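Local coordinates for PFC0360w protein (Plasmodium falciparum, PDB 3NI8), which probably stimulates the ATPase activity of the chaperone Hsp90, acting as an Aha1-like co-chaperone, at residues 42-47 with 53-58. Residues are numbered along the deposited sequence; the frame is centred on the assembly and turned at random.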
loop_
_atom_site.group_PDB
_atom_site.type_symbol
_atom_site.label_atom_id
_atom_site.label_comp_id
_atom_site.label_asym_id
_atom_site.label_seq_id
_atom_site.Cartn_x
_atom_site.Cartn_y
_atom_site.Cartn_z
ATOM N N TYR A 42 1.045 5.779 12.549
ATOM C CA TYR A 42 0.543 7.139 12.694
ATOM C C TYR A 42 0.475 7.900 11.361
ATOM O O TYR A 42 -0.426 8.709 11.166
ATOM C CB TYR A 42 1.288 7.886 13.809
ATOM C CG TYR A 42 1.260 7.112 15.126
ATOM C CD1 TYR A 42 0.162 6.337 15.473
ATOM C CD2 TYR A 42 2.324 7.156 16.007
ATOM C CE1 TYR A 42 0.137 5.620 16.656
ATOM C CE2 TYR A 42 2.307 6.451 17.189
ATOM C CZ TYR A 42 1.211 5.689 17.512
ATOM O OH TYR A 42 1.203 4.983 18.696
ATOM N N THR A 43 1.388 7.602 10.429
ATOM C CA THR A 43 1.293 8.153 9.078
ATOM C C THR A 43 0.162 7.470 8.310
ATOM O O THR A 43 -0.659 8.150 7.658
ATOM C CB THR A 43 2.632 8.103 8.325
ATOM O OG1 THR A 43 3.613 8.776 9.111
ATOM C CG2 THR A 43 2.531 8.847 7.013
ATOM N N LEU A 44 0.097 6.138 8.406
ATOM C CA LEU A 44 -0.982 5.386 7.756
ATOM C C LEU A 44 -2.384 5.877 8.150
ATOM O O LEU A 44 -3.259 6.021 7.289
ATOM C CB LEU A 44 -0.838 3.881 8.010
ATOM C CG LEU A 44 0.282 3.176 7.232
ATOM C CD1 LEU A 44 0.616 1.877 7.928
ATOM C CD2 LEU A 44 -0.068 2.960 5.759
ATOM N N THR A 45 -2.575 6.125 9.447
ATOM C CA THR A 45 -3.816 6.686 9.978
ATOM C C THR A 45 -4.136 8.058 9.346
ATOM O O THR A 45 -5.274 8.295 8.972
ATOM C CB THR A 45 -3.766 6.781 11.512
ATOM O OG1 THR A 45 -3.629 5.466 12.067
ATOM C CG2 THR A 45 -5.044 7.429 12.082
ATOM N N ARG A 46 -3.131 8.934 9.201
ATOM C CA ARG A 46 -3.326 10.216 8.535
ATOM C C ARG A 46 -3.688 9.992 7.084
ATOM O O ARG A 46 -4.486 10.727 6.532
ATOM C CB ARG A 46 -2.057 11.070 8.549
ATOM C CG ARG A 46 -1.572 11.607 9.871
ATOM C CD ARG A 46 -0.347 12.501 9.614
ATOM N NE ARG A 46 -0.700 13.790 8.980
ATOM C CZ ARG A 46 0.175 14.645 8.425
ATOM N NH1 ARG A 46 1.473 14.374 8.386
ATOM N NH2 ARG A 46 -0.256 15.788 7.895
ATOM N N LEU A 47 -3.074 9.006 6.439
ATOM C CA LEU A 47 -3.392 8.697 5.044
ATOM C C LEU A 47 -4.786 8.083 4.900
ATOM O O LEU A 47 -5.357 8.074 3.802
ATOM C CB LEU A 47 -2.333 7.762 4.441
ATOM C CG LEU A 47 -0.941 8.334 4.146
ATOM C CD1 LEU A 47 0.037 7.219 3.818
ATOM C CD2 LEU A 47 -1.009 9.313 3.020
ATOM N N ALA A 53 -5.013 2.758 11.686
ATOM C CA ALA A 53 -4.134 1.761 11.081
ATOM C C ALA A 53 -3.385 1.099 12.221
ATOM O O ALA A 53 -2.926 1.786 13.127
ATOM C CB ALA A 53 -3.167 2.424 10.165
ATOM N N GLU A 54 -3.293 -0.227 12.197
ATOM C CA GLU A 54 -2.480 -0.975 13.153
ATOM C C GLU A 54 -1.338 -1.680 12.402
ATOM O O GLU A 54 -1.544 -2.244 11.315
ATOM C CB GLU A 54 -3.327 -1.979 13.957
ATOM C CG GLU A 54 -4.305 -1.335 14.975
ATOM C CD GLU A 54 -5.280 -2.343 15.634
ATOM O OE1 GLU A 54 -5.471 -3.478 15.127
ATOM O OE2 GLU A 54 -5.876 -1.988 16.674
ATOM N N VAL A 55 -0.144 -1.629 12.991
ATOM C CA VAL A 55 1.084 -2.048 12.327
ATOM C C VAL A 55 2.002 -2.729 13.323
ATOM O O VAL A 55 2.422 -2.118 14.311
ATOM C CB VAL A 55 1.847 -0.824 11.678
ATOM C CG1 VAL A 55 3.299 -1.166 11.384
ATOM C CG2 VAL A 55 1.179 -0.364 10.411
ATOM N N ASP A 56 2.303 -3.999 13.066
ATOM C CA ASP A 56 3.373 -4.695 13.765
ATOM C C ASP A 56 4.482 -4.864 12.730
ATOM O O ASP A 56 4.477 -5.826 11.943
ATOM C CB ASP A 56 2.879 -6.031 14.315
ATOM C CG ASP A 56 3.965 -6.821 15.031
ATOM O OD1 ASP A 56 5.011 -6.253 15.450
ATOM O OD2 ASP A 56 3.777 -8.046 15.177
ATOM N N LEU A 57 5.415 -3.907 12.712
ATOM C CA LEU A 57 6.422 -3.838 11.643
ATOM C C LEU A 57 7.577 -4.834 11.786
ATOM O O LEU A 57 8.673 -4.497 12.272
ATOM C CB LEU A 57 6.924 -2.412 11.445
ATOM C CG LEU A 57 7.839 -2.150 10.256
ATOM C CD1 LEU A 57 7.053 -2.315 8.981
ATOM C CD2 LEU A 57 8.480 -0.743 10.384
ATOM N N LYS A 58 7.314 -6.064 11.343
ATOM C CA LYS A 58 8.325 -7.138 11.341
ATOM C C LYS A 58 7.925 -8.217 10.315
ATOM O O LYS A 58 6.757 -8.292 9.921
ATOM C CB LYS A 58 8.518 -7.729 12.754
ATOM C CG LYS A 58 7.427 -8.723 13.192
ATOM C CD LYS A 58 7.568 -9.071 14.663
ATOM C CE LYS A 58 6.462 -10.002 15.133
ATOM N NZ LYS A 58 6.958 -11.390 15.192
#
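Thr45 and Ala53 meet through the one flat group engaged here, the peptide unit between Leu52 and Ala53, which offers the N-H of Ala53; no aromatic ring takes part between the two segments. This N-H runs almost straight (172°) to the hydroxyl of Thr45, with Ala53 N 3.1 Å from Thr45 OG1. The methyl of Ala53 comes in beside the same oxygen, Ala53 CB to Thr45 OG1 measuring 3.6 Å. With chi1 at -62°, Thr45 tucks OG1 beside its own backbone nitrogen, where it also hydrogen-bonds Ala41 O one helical turn back. Next to this polar link the contact is aliphatic. Leu44 CB packs on Ala53 CB at 3.5 Å, and farther out Leu44 CD1 touches Val55 CG2 at 3.4 Å, the two side chains crossing at about a right angle. Leu44 also leans on Phe144 of the long helix 132-150, and Val55 on Phe74 of strand 70-78, while backbone hydrogen bonds of Glu54 with Ser64 join strand 54-55, outermost on this side of the antiparallel sheet, to strand 62-65. Chemically, the threonine hydroxyl serves two bonds at once, accepting from Ala53 and giving its proton to Ala41 O, and so closes the five-residue connection from short helix 41-47 to the sheet border in this AHA1-family domain.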